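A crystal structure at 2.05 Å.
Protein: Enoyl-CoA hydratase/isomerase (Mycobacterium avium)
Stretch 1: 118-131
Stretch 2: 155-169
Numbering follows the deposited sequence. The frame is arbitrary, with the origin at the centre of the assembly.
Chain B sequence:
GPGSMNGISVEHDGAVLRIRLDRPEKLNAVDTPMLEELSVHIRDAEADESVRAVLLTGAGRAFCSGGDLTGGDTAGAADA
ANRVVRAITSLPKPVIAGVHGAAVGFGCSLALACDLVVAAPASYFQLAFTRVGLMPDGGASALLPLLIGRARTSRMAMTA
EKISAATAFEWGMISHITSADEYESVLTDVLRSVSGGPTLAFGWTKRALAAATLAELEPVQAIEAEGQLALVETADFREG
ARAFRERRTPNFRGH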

# COMPACT_ATOMS: atom_id res chain seq x y z
N VAL B 118 11.24 6.08 16.97
CA VAL B 118 11.59 4.74 16.49
C VAL B 118 10.67 3.76 17.23
O VAL B 118 10.78 3.57 18.45
CB VAL B 118 13.10 4.39 16.73
CG1 VAL B 118 13.43 3.02 16.16
CG2 VAL B 118 14.06 5.46 16.10
N ALA B 119 9.75 3.19 16.49
CA ALA B 119 8.67 2.41 17.08
C ALA B 119 8.93 0.92 16.90
O ALA B 119 9.26 0.47 15.79
CB ALA B 119 7.30 2.82 16.45
N ALA B 120 8.79 0.18 18.00
CA ALA B 120 8.86 -1.29 17.99
C ALA B 120 7.62 -1.83 17.30
O ALA B 120 6.54 -1.16 17.37
CB ALA B 120 8.96 -1.81 19.44
N PRO B 121 7.73 -3.01 16.66
CA PRO B 121 6.62 -3.62 15.86
C PRO B 121 5.30 -3.78 16.60
O PRO B 121 4.22 -3.50 16.03
CB PRO B 121 7.15 -5.01 15.44
CG PRO B 121 8.58 -5.06 15.84
CD PRO B 121 8.99 -3.78 16.54
N ALA B 122 5.39 -4.18 17.87
CA ALA B 122 4.18 -4.34 18.68
C ALA B 122 3.77 -3.05 19.40
O ALA B 122 2.87 -3.06 20.26
CB ALA B 122 4.37 -5.50 19.68
N SER B 123 4.41 -1.93 19.06
CA SER B 123 4.08 -0.65 19.76
C SER B 123 2.80 -0.05 19.17
O SER B 123 2.35 -0.49 18.11
CB SER B 123 5.24 0.33 19.81
OG SER B 123 5.58 0.87 18.55
N TYR B 124 2.13 0.83 19.92
CA TYR B 124 0.94 1.53 19.42
C TYR B 124 0.71 2.88 20.10
O TYR B 124 1.24 3.16 21.19
CB TYR B 124 -0.32 0.66 19.58
CG TYR B 124 -0.69 0.32 20.99
CD1 TYR B 124 -1.60 1.11 21.70
CD2 TYR B 124 -0.14 -0.79 21.63
CE1 TYR B 124 -1.98 0.79 22.99
CE2 TYR B 124 -0.51 -1.13 22.95
CZ TYR B 124 -1.43 -0.34 23.60
OH TYR B 124 -1.80 -0.64 24.86
N PHE B 125 -0.13 3.68 19.45
CA PHE B 125 -0.36 5.09 19.79
C PHE B 125 -1.86 5.23 19.92
O PHE B 125 -2.62 4.77 19.06
CB PHE B 125 0.22 5.97 18.69
CG PHE B 125 1.70 5.76 18.48
CD1 PHE B 125 2.64 6.59 19.11
CD2 PHE B 125 2.16 4.71 17.72
CE1 PHE B 125 4.01 6.37 18.95
CE2 PHE B 125 3.51 4.47 17.55
CZ PHE B 125 4.45 5.31 18.16
N GLN B 126 -2.31 5.83 21.02
CA GLN B 126 -3.72 5.81 21.29
C GLN B 126 -4.12 6.98 22.19
O GLN B 126 -3.49 7.22 23.21
CB GLN B 126 -4.09 4.51 21.99
CG GLN B 126 -5.61 4.35 22.26
CD GLN B 126 -5.93 3.18 23.23
OE1 GLN B 126 -5.07 2.77 24.00
NE2 GLN B 126 -7.16 2.66 23.18
N LEU B 127 -5.17 7.68 21.79
CA LEU B 127 -5.77 8.74 22.62
C LEU B 127 -6.93 8.11 23.38
O LEU B 127 -8.11 8.22 22.99
CB LEU B 127 -6.22 9.92 21.75
CG LEU B 127 -5.15 10.60 20.89
CD1 LEU B 127 -5.74 11.78 20.06
CD2 LEU B 127 -3.97 11.08 21.74
N ALA B 128 -6.60 7.38 24.45
CA ALA B 128 -7.65 6.68 25.19
C ALA B 128 -8.44 7.60 26.12
O ALA B 128 -9.31 7.13 26.83
CB ALA B 128 -7.09 5.49 25.97
N PHE B 129 -8.17 8.90 26.12
CA PHE B 129 -8.77 9.77 27.12
C PHE B 129 -10.29 9.67 27.13
O PHE B 129 -10.90 9.58 28.20
CB PHE B 129 -8.38 11.25 26.92
CG PHE B 129 -6.94 11.50 26.54
CD1 PHE B 129 -6.04 12.02 27.50
CD2 PHE B 129 -6.49 11.30 25.23
CE1 PHE B 129 -4.74 12.29 27.16
CE2 PHE B 129 -5.17 11.59 24.87
CZ PHE B 129 -4.28 12.10 25.85
N THR B 130 -10.91 9.69 25.94
CA THR B 130 -12.38 9.73 25.85
C THR B 130 -13.06 8.54 26.47
O THR B 130 -14.25 8.61 26.78
CB THR B 130 -12.94 9.96 24.41
OG1 THR B 130 -12.31 9.07 23.49
CG2 THR B 130 -12.71 11.39 23.95
N ARG B 131 -12.33 7.44 26.69
CA ARG B 131 -12.96 6.26 27.30
C ARG B 131 -13.27 6.46 28.79
O ARG B 131 -14.02 5.69 29.40
CB ARG B 131 -12.16 4.96 27.03
N ARG B 155 -10.67 11.11 14.36
CA ARG B 155 -10.93 9.71 14.61
C ARG B 155 -10.18 9.21 15.85
O ARG B 155 -10.82 8.70 16.77
CB ARG B 155 -10.63 8.83 13.38
CG ARG B 155 -11.01 7.34 13.64
CD ARG B 155 -10.99 6.47 12.37
NE ARG B 155 -11.21 5.05 12.68
CZ ARG B 155 -11.53 4.13 11.77
NH1 ARG B 155 -11.69 4.50 10.51
NH2 ARG B 155 -11.71 2.84 12.13
N MET B 156 -8.85 9.38 15.89
CA MET B 156 -8.08 8.95 17.05
C MET B 156 -8.72 9.45 18.35
O MET B 156 -8.88 8.69 19.30
CB MET B 156 -6.65 9.46 16.99
CG MET B 156 -5.78 8.62 16.07
SD MET B 156 -4.07 9.14 16.13
CE MET B 156 -3.59 8.38 17.67
N ALA B 157 -9.12 10.72 18.35
CA ALA B 157 -9.59 11.36 19.58
C ALA B 157 -11.01 10.92 19.90
O ALA B 157 -11.30 10.63 21.04
CB ALA B 157 -9.49 12.89 19.50
N MET B 158 -11.87 10.86 18.90
CA MET B 158 -13.25 10.50 19.13
C MET B 158 -13.53 9.00 19.31
O MET B 158 -14.48 8.65 20.03
CB MET B 158 -14.14 11.10 18.07
CG MET B 158 -14.27 12.59 18.33
SD MET B 158 -15.19 13.49 17.12
CE MET B 158 -16.48 12.35 16.72
N THR B 159 -12.73 8.13 18.71
CA THR B 159 -12.99 6.67 18.83
C THR B 159 -12.10 5.97 19.85
O THR B 159 -12.36 4.81 20.24
CB THR B 159 -12.84 5.92 17.47
OG1 THR B 159 -11.46 5.90 17.09
CG2 THR B 159 -13.66 6.54 16.41
N ALA B 160 -11.03 6.65 20.26
CA ALA B 160 -10.04 6.07 21.17
C ALA B 160 -9.39 4.74 20.66
O ALA B 160 -8.96 3.91 21.45
CB ALA B 160 -10.65 5.89 22.60
N GLU B 161 -9.30 4.56 19.34
CA GLU B 161 -8.74 3.31 18.77
C GLU B 161 -7.24 3.30 18.91
O GLU B 161 -6.61 4.37 18.87
CB GLU B 161 -9.13 3.15 17.27
CG GLU B 161 -10.58 2.78 17.07
CD GLU B 161 -11.14 3.14 15.68
OE1 GLU B 161 -10.38 3.53 14.77
OE2 GLU B 161 -12.36 3.05 15.51
N LYS B 162 -6.68 2.11 19.07
CA LYS B 162 -5.24 1.91 19.06
C LYS B 162 -4.77 2.01 17.61
O LYS B 162 -5.36 1.40 16.71
CB LYS B 162 -4.88 0.51 19.60
CG LYS B 162 -5.10 0.37 21.13
CD LYS B 162 -4.79 -1.05 21.62
CE LYS B 162 -5.32 -1.24 23.05
NZ LYS B 162 -5.19 -2.65 23.48
N ILE B 163 -3.70 2.79 17.39
CA ILE B 163 -3.06 2.84 16.08
C ILE B 163 -1.75 2.08 16.15
O ILE B 163 -0.84 2.48 16.89
CB ILE B 163 -2.79 4.30 15.66
CG1 ILE B 163 -4.06 5.18 15.87
CG2 ILE B 163 -2.22 4.33 14.23
CD1 ILE B 163 -5.36 4.66 15.11
N SER B 164 -1.62 1.04 15.33
CA SER B 164 -0.43 0.19 15.33
C SER B 164 0.79 0.98 14.93
O SER B 164 0.68 2.02 14.26
CB SER B 164 -0.61 -0.96 14.34
OG SER B 164 -0.56 -0.48 13.01
N ALA B 165 1.96 0.51 15.34
CA ALA B 165 3.19 1.14 14.85
C ALA B 165 3.21 1.21 13.32
O ALA B 165 3.54 2.23 12.78
CB ALA B 165 4.42 0.41 15.34
N ALA B 166 2.83 0.13 12.65
CA ALA B 166 2.83 0.05 11.17
C ALA B 166 1.92 1.13 10.55
O ALA B 166 2.33 1.82 9.63
CB ALA B 166 2.35 -1.34 10.72
N THR B 167 0.69 1.25 11.06
CA THR B 167 -0.28 2.25 10.60
C THR B 167 0.21 3.68 10.87
O THR B 167 0.14 4.52 9.98
CB THR B 167 -1.62 2.02 11.28
OG1 THR B 167 -2.04 0.70 10.97
CG2 THR B 167 -2.69 3.03 10.81
N ALA B 168 0.75 3.93 12.08
CA ALA B 168 1.33 5.22 12.43
C ALA B 168 2.41 5.59 11.44
O ALA B 168 2.43 6.72 10.96
CB ALA B 168 1.89 5.24 13.86
N PHE B 169 3.29 4.65 11.13
CA PHE B 169 4.30 4.93 10.09
C PHE B 169 3.74 5.30 8.69
O PHE B 169 4.25 6.24 8.01
CB PHE B 169 5.25 3.75 9.97
CG PHE B 169 6.34 3.96 8.97
CD1 PHE B 169 7.42 4.80 9.28
CD2 PHE B 169 6.30 3.33 7.72
CE1 PHE B 169 8.45 4.99 8.37
CE2 PHE B 169 7.32 3.52 6.79
CZ PHE B 169 8.41 4.35 7.12
O HOH W 1 3.68 -2.71 13.48
O HOH W 2 -6.84 6.94 19.56
O HOH W 3 -9.46 10.50 23.18

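The contact includes a short antiparallel pairing, with side chains packed around it. F125 and I163 form the hydrogen-bonded pair: F125 N donates to I163 O at 2.9 Å and I163 N donates to F125 O at 2.8 Å, with angles of 155° and 161°. One residue along, Y124 faces S164 without such bonds, and their CA atoms close to 4.5 Å. A third backbone bond, A165 N to S123 O at 3.0 Å, carries the pairing into the first turn of the helix that S164 precedes.

There the small A165 methyl is the bump. It fits a hollow lined by A119 and the A120 to S123 turn, with A165 CB 3.3 Å from A120 O, 3.4 Å from S123 OG and 3.9 Å from A119 CB. S123 closes the turn: its OG (chi1 p) and N both donate to A120 O, at 2.5 and 2.8 Å. Further along the helix, A168 CB lies 3.9 Å from F125 CD2, oblique to the ring, while A165 CA approaches the ring edge.

K162 lies over one face of the Y124 ring: K162 CD sits 3.9 Å from the ring centroid, 23° off the normal, a CH-pi contact. K162 CG also comes within 3.6 Å of Q126 CD.

Beyond the strands, L127 points toward the 155-159 helix, and its CD1 is a bump set against M156 and A157, 4.0 Å from each CB and 3.9 Å from A157 CA. Just after that helix, A160 has positive phi (57°); A160 O accepts Q126 NE2 at 2.8 Å and 172°, and A160 CA lies 3.4 Å from L127 O. T130 OG1 donates to A157 O at 3.1 Å. Waters bridge the stretches at several points: water 1 joins P121 O and, weakly, A166 N; water 2 joins L127 N, M156 O and E161 O; water 3 joins L127 O, T130 N and A157 O.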